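PDB 6FAK: afamin from Homo sapiens, which carries hydrophobic molecules in body fluids, binds vitamin E, and keeps lipidated Wnt proteins soluble and active by forming 1:1 complexes with them. Local coordinates for residues Asp343-Glu348 with Val450-Asp455; Tyr218-Ser223 with Lys332-Tyr337. All blocks are in the same frame, centred on the assembly; numbering follows the deposited sequence. Where two conformers were deposited one is given.

Contact 1: residues Asp343-Glu348 with Val450-Asp455; sequences DLSIPE and VDNLAD
S345 and D451 meet through two torsions: OG of S345 stands between its backbone N and carbonyl carbon (chi1 74°), and CG of D451 lies anti to its backbone N (chi1 -166°). S345 OG donates to D451 OD2 at 2.6 Å; the oxygen offers its anti lone pair, the one away from OD1. The same OG accepts from E348 N at 3.0 Å. S345 is thus the N-cap of helix 346-363, and the cap itself is gripped by a carboxylate of helix 446-462. The contact joins the second albumin domain to the third. D451 is held further by salt bridges from R351 to OD2 and from R486 to OD1, which would favour its charged form. On the next residue, N452 OD1 takes the first N-H of the helix, I346 N, at 2.8 Å. The donor lies in the carbonyl plane, on a lone pair. N452 ND2 reaches a water that also binds L344 O, and it donates to a bound PG6 molecule. The P347 ring packs on the same helix: its CD lies 3.3 Å from N452 OD1, and its CG 3.6 Å from D455 CG.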
loop_
_atom_site.group_PDB
_atom_site.type_symbol
_atom_site.label_atom_id
_atom_site.label_comp_id
_atom_site.label_asym_id
_atom_site.label_seq_id
_atom_site.Cartn_x
_atom_site.Cartn_y
_atom_site.Cartn_z
ATOM N N ASP A 343 6.374 17.292 11.930
ATOM C CA ASP A 343 5.299 16.670 12.732
ATOM C C ASP A 343 3.958 16.432 12.004
ATOM O O ASP A 343 3.035 15.846 12.602
ATOM C CB ASP A 343 5.038 17.513 13.991
ATOM C CG ASP A 343 4.746 19.003 13.694
ATOM O OD1 ASP A 343 5.382 19.668 12.798
ATOM O OD2 ASP A 343 3.888 19.535 14.431
ATOM N N LEU A 344 3.841 16.907 10.757
ATOM C CA LEU A 344 2.597 16.769 9.974
ATOM C C LEU A 344 2.645 15.568 9.057
ATOM O O LEU A 344 3.729 15.172 8.559
ATOM C CB LEU A 344 2.291 18.033 9.157
ATOM C CG LEU A 344 2.090 19.323 9.966
ATOM C CD1 LEU A 344 1.721 20.509 9.099
ATOM C CD2 LEU A 344 1.090 19.159 11.099
ATOM N N SER A 345 1.478 14.978 8.837
ATOM C CA SER A 345 1.330 13.907 7.865
ATOM C C SER A 345 1.413 14.438 6.431
ATOM O O SER A 345 1.210 15.593 6.183
ATOM C CB SER A 345 0.002 13.196 8.067
ATOM O OG SER A 345 -1.088 13.966 7.618
ATOM N N ILE A 346 1.696 13.545 5.504
ATOM C CA ILE A 346 1.713 13.898 4.104
ATOM C C ILE A 346 0.337 14.378 3.627
ATOM O O ILE A 346 0.284 15.419 2.993
ATOM C CB ILE A 346 2.324 12.782 3.214
ATOM C CG1 ILE A 346 3.734 12.363 3.699
ATOM C CG2 ILE A 346 2.399 13.228 1.769
ATOM C CD1 ILE A 346 4.765 13.476 3.825
ATOM N N PRO A 347 -0.774 13.668 3.958
ATOM C CA PRO A 347 -2.111 14.173 3.580
ATOM C C PRO A 347 -2.460 15.567 4.180
ATOM O O PRO A 347 -3.027 16.408 3.490
ATOM C CB PRO A 347 -3.075 13.073 4.085
ATOM C CG PRO A 347 -2.262 11.871 4.239
ATOM C CD PRO A 347 -0.828 12.285 4.460
ATOM N N GLU A 348 -2.016 15.815 5.436
ATOM C CA GLU A 348 -2.210 17.100 6.072
ATOM C C GLU A 348 -1.443 18.191 5.297
ATOM O O GLU A 348 -1.977 19.223 5.049
ATOM C CB GLU A 348 -1.823 17.115 7.558
ATOM C CG GLU A 348 -2.198 18.464 8.232
ATOM C CD GLU A 348 -3.720 18.733 8.265
ATOM O OE1 GLU A 348 -4.523 17.766 8.270
ATOM O OE2 GLU A 348 -4.123 19.918 8.350
ATOM N N VAL A 450 -0.275 8.241 12.473
ATOM C CA VAL A 450 -1.629 7.765 12.327
ATOM C C VAL A 450 -2.250 8.239 10.990
ATOM O O VAL A 450 -2.869 7.446 10.264
ATOM C CB VAL A 450 -2.520 8.254 13.488
ATOM C CG1 VAL A 450 -3.996 7.961 13.232
ATOM C CG2 VAL A 450 -2.089 7.608 14.802
ATOM N N ASP A 451 -2.111 9.515 10.670
ATOM C CA ASP A 451 -2.803 10.032 9.490
ATOM C C ASP A 451 -2.148 9.457 8.225
ATOM O O ASP A 451 -2.851 9.134 7.282
ATOM C CB ASP A 451 -2.861 11.555 9.528
ATOM C CG ASP A 451 -3.851 12.159 8.517
ATOM O OD1 ASP A 451 -5.002 11.703 8.374
ATOM O OD2 ASP A 451 -3.487 13.113 7.816
ATOM N N ASN A 452 -0.825 9.279 8.237
ATOM C CA ASN A 452 -0.096 8.668 7.126
ATOM C C ASN A 452 -0.567 7.216 6.887
ATOM O O ASN A 452 -0.845 6.815 5.746
ATOM C CB ASN A 452 1.415 8.673 7.381
ATOM C CG ASN A 452 2.101 10.016 7.023
ATOM O OD1 ASN A 452 1.594 10.828 6.252
ATOM N ND2 ASN A 452 3.291 10.223 7.588
ATOM N N LEU A 453 -0.605 6.425 7.951
ATOM C CA LEU A 453 -0.990 5.025 7.823
ATOM C C LEU A 453 -2.465 4.827 7.569
ATOM O O LEU A 453 -2.818 3.957 6.792
ATOM C CB LEU A 453 -0.561 4.207 9.026
ATOM C CG LEU A 453 0.937 3.960 9.190
ATOM C CD1 LEU A 453 1.144 3.088 10.417
ATOM C CD2 LEU A 453 1.547 3.276 7.992
ATOM N N ALA A 454 -3.322 5.619 8.208
ATOM C CA ALA A 454 -4.762 5.573 7.919
ATOM C C ALA A 454 -5.125 5.898 6.481
ATOM O O ALA A 454 -6.028 5.265 5.897
ATOM C CB ALA A 454 -5.539 6.514 8.844
ATOM N N ASP A 455 -4.408 6.849 5.887
ATOM C CA ASP A 455 -4.671 7.241 4.519
ATOM C C ASP A 455 -4.427 6.118 3.497
ATOM O O ASP A 455 -5.137 5.993 2.479
ATOM C CB ASP A 455 -3.814 8.455 4.148
ATOM C CG ASP A 455 -4.484 9.334 3.098
ATOM O OD1 ASP A 455 -5.512 10.005 3.438
ATOM O OD2 ASP A 455 -3.980 9.351 1.944
HETATM O O HOH W 1 4.902 12.785 7.411
#

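Contact 2: residues Tyr218-Ser223 with Lys332-Tyr337; sequences YIAILS and KFTFEY
I219 and T334 touch methyl to methyl where helix 216-225 packs on helix 326-339. The I219 side chain can be followed outward. Its CB points toward the other helix and lies 4.2 Å from T334 CG2. CG2, anti to the backbone N, makes the closest contacts of this side chain with 332-337: it sits 3.8 Å from T334 CG2 and 3.7 Å from F335 N. It also packs on F335 CB. The I219 side chain also touches A331, which precedes K332 on helix 326-339. The I219 and T334 side chains cross at about a right angle. T334 CG2 also reaches A220, 4.2 Å from its CB. T334 OG1 takes no part across the interface, since it bonds back to F330 O in its own helix.

One turn on, S223 lies beside the F335 ring. Its OG lies in the plane of the ring, at the edge, 3.3 Å from F335 CD1. OG donates to I219 O at 2.7 Å, so the proton of this buried hydroxyl is used within its own helix. I219 O also accepts from S223 N, and the two donors come from opposite faces of its plane.

The two segments run in the same direction, 28° from parallel, and their axes come within 8.5 Å. The small A220 and S223 are consistent with this spacing; both also touch S338. The pair belongs to the all-helical second albumin domain, and 218-223 is part of the hydrophobic ligand pocket region. Helix 231-250 receives Y218 and L222, while helix 346-363 receives I221, T334 and Y337. F335 rests on I229 in a loop.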
loop_
_atom_site.group_PDB
_atom_site.type_symbol
_atom_site.label_atom_id
_atom_site.label_comp_id
_atom_site.label_asym_id
_atom_site.label_seq_id
_atom_site.Cartn_x
_atom_site.Cartn_y
_atom_site.Cartn_z
ATOM N N TYR A 218 5.833 13.776 -3.521
ATOM C CA TYR A 218 7.266 13.556 -3.430
ATOM C C TYR A 218 7.957 14.811 -2.909
ATOM O O TYR A 218 8.970 14.743 -2.190
ATOM C CB TYR A 218 7.898 13.085 -4.781
ATOM C CG TYR A 218 7.052 12.198 -5.707
ATOM C CD1 TYR A 218 6.437 11.029 -5.229
ATOM C CD2 TYR A 218 6.936 12.484 -7.076
ATOM C CE1 TYR A 218 5.660 10.226 -6.086
ATOM C CE2 TYR A 218 6.209 11.668 -7.940
ATOM C CZ TYR A 218 5.549 10.542 -7.445
ATOM O OH TYR A 218 4.771 9.769 -8.303
ATOM N N ILE A 219 7.451 15.982 -3.282
ATOM C CA ILE A 219 8.022 17.224 -2.738
ATOM C C ILE A 219 7.835 17.207 -1.243
ATOM O O ILE A 219 8.779 17.507 -0.475
ATOM C CB ILE A 219 7.395 18.509 -3.337
ATOM C CG1 ILE A 219 7.712 18.659 -4.834
ATOM C CG2 ILE A 219 7.905 19.746 -2.565
ATOM C CD1 ILE A 219 6.766 19.595 -5.581
ATOM N N ALA A 220 6.624 16.858 -0.803
ATOM C CA ALA A 220 6.353 16.898 0.639
ATOM C C ALA A 220 7.218 15.899 1.404
ATOM O O ALA A 220 7.795 16.278 2.375
ATOM C CB ALA A 220 4.880 16.693 0.957
ATOM N N ILE A 221 7.327 14.642 0.931
ATOM C CA ILE A 221 8.091 13.592 1.622
ATOM C C ILE A 221 9.591 13.893 1.622
ATOM O O ILE A 221 10.271 13.758 2.663
ATOM C CB ILE A 221 7.894 12.199 0.970
ATOM C CG1 ILE A 221 6.476 11.674 1.219
ATOM C CG2 ILE A 221 8.899 11.162 1.526
ATOM C CD1 ILE A 221 6.101 10.504 0.311
ATOM N N LEU A 222 10.130 14.227 0.444
ATOM C CA LEU A 222 11.579 14.535 0.350
ATOM C C LEU A 222 12.017 15.787 1.162
ATOM O O LEU A 222 13.143 15.858 1.722
ATOM C CB LEU A 222 11.978 14.603 -1.108
ATOM C CG LEU A 222 11.790 13.322 -1.950
ATOM C CD1 LEU A 222 12.020 13.562 -3.417
ATOM C CD2 LEU A 222 12.772 12.255 -1.453
ATOM N N SER A 223 11.151 16.797 1.186
ATOM C CA SER A 223 11.431 18.022 1.951
ATOM C C SER A 223 11.405 17.765 3.465
ATOM O O SER A 223 12.206 18.319 4.206
ATOM C CB SER A 223 10.454 19.158 1.570
ATOM O OG SER A 223 10.452 19.461 0.179
ATOM N N LYS A 332 7.415 25.418 -4.341
ATOM C CA LYS A 332 8.235 26.092 -3.360
ATOM C C LYS A 332 7.523 26.243 -1.998
ATOM O O LYS A 332 8.141 26.070 -0.940
ATOM C CB LYS A 332 8.692 27.463 -3.845
ATOM C CG LYS A 332 9.891 27.950 -3.044
ATOM C CD LYS A 332 10.565 29.149 -3.654
ATOM C CE LYS A 332 11.999 29.330 -3.095
ATOM N NZ LYS A 332 12.203 28.938 -1.667
ATOM N N PHE A 333 6.247 26.592 -2.017
ATOM C CA PHE A 333 5.452 26.611 -0.780
ATOM C C PHE A 333 5.453 25.227 -0.096
ATOM O O PHE A 333 5.718 25.119 1.095
ATOM C CB PHE A 333 4.005 27.059 -1.028
ATOM C CG PHE A 333 3.156 26.938 0.204
ATOM C CD1 PHE A 333 3.272 27.863 1.231
ATOM C CD2 PHE A 333 2.293 25.831 0.365
ATOM C CE1 PHE A 333 2.511 27.718 2.387
ATOM C CE2 PHE A 333 1.523 25.694 1.499
ATOM C CZ PHE A 333 1.625 26.623 2.519
ATOM N N THR A 334 5.252 24.184 -0.885
ATOM C CA THR A 334 5.167 22.846 -0.360
ATOM C C THR A 334 6.542 22.462 0.295
ATOM O O THR A 334 6.595 21.979 1.417
ATOM C CB THR A 334 4.747 21.839 -1.449
ATOM O OG1 THR A 334 3.509 22.229 -2.093
ATOM C CG2 THR A 334 4.647 20.446 -0.828
ATOM N N PHE A 335 7.627 22.762 -0.430
ATOM C CA PHE A 335 9.011 22.601 0.059
ATOM C C PHE A 335 9.230 23.307 1.403
ATOM O O PHE A 335 9.641 22.685 2.402
ATOM C CB PHE A 335 9.981 23.090 -1.006
ATOM C CG PHE A 335 11.366 23.331 -0.524
ATOM C CD1 PHE A 335 12.183 22.265 -0.153
ATOM C CD2 PHE A 335 11.879 24.628 -0.466
ATOM C CE1 PHE A 335 13.503 22.512 0.263
ATOM C CE2 PHE A 335 13.179 24.869 -0.050
ATOM C CZ PHE A 335 13.996 23.815 0.323
ATOM N N GLU A 336 8.965 24.601 1.415
ATOM C CA GLU A 336 9.238 25.417 2.612
ATOM C C GLU A 336 8.348 24.997 3.799
ATOM O O GLU A 336 8.859 24.872 4.946
ATOM C CB GLU A 336 9.053 26.905 2.316
ATOM C CG GLU A 336 10.089 27.513 1.366
ATOM C CD GLU A 336 11.539 27.471 1.896
ATOM O OE1 GLU A 336 11.761 27.221 3.078
ATOM O OE2 GLU A 336 12.492 27.686 1.115
ATOM N N TYR A 337 7.051 24.765 3.535
ATOM C CA TYR A 337 6.111 24.396 4.600
ATOM C C TYR A 337 6.395 22.973 5.122
ATOM O O TYR A 337 6.425 22.743 6.357
ATOM C CB TYR A 337 4.636 24.540 4.140
ATOM C CG TYR A 337 3.673 24.630 5.301
ATOM C CD1 TYR A 337 3.203 23.493 5.927
ATOM C CD2 TYR A 337 3.308 25.887 5.846
ATOM C CE1 TYR A 337 2.384 23.564 7.041
ATOM C CE2 TYR A 337 2.450 25.969 6.973
ATOM C CZ TYR A 337 1.972 24.790 7.536
ATOM O OH TYR A 337 1.153 24.806 8.653
#

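How the contacts relate
Contact 2 lies within the second albumin domain, and contact 1 joins that domain to the third. Their centres are 15 Å apart. Helix 326-339 of contact 2 is followed in the chain by helix 346-363, whose N-terminal end, with its cap, takes part in contact 1. The two contacts also touch directly. I346 CD1 packs on I221 CG1 at 3.6 Å, and L344 CD1 meets Y337 CE1 at 3.7 Å. Bound polyethers lie nearby. I346, P347, N452, L453 and D455 of contact 1 line the PG6 site. I221 O of contact 2 bonds a PEG molecule, and the I346 side chain also lies about 4 Å from a bound PEG. These polyethers probably come from the crystallisation liquor.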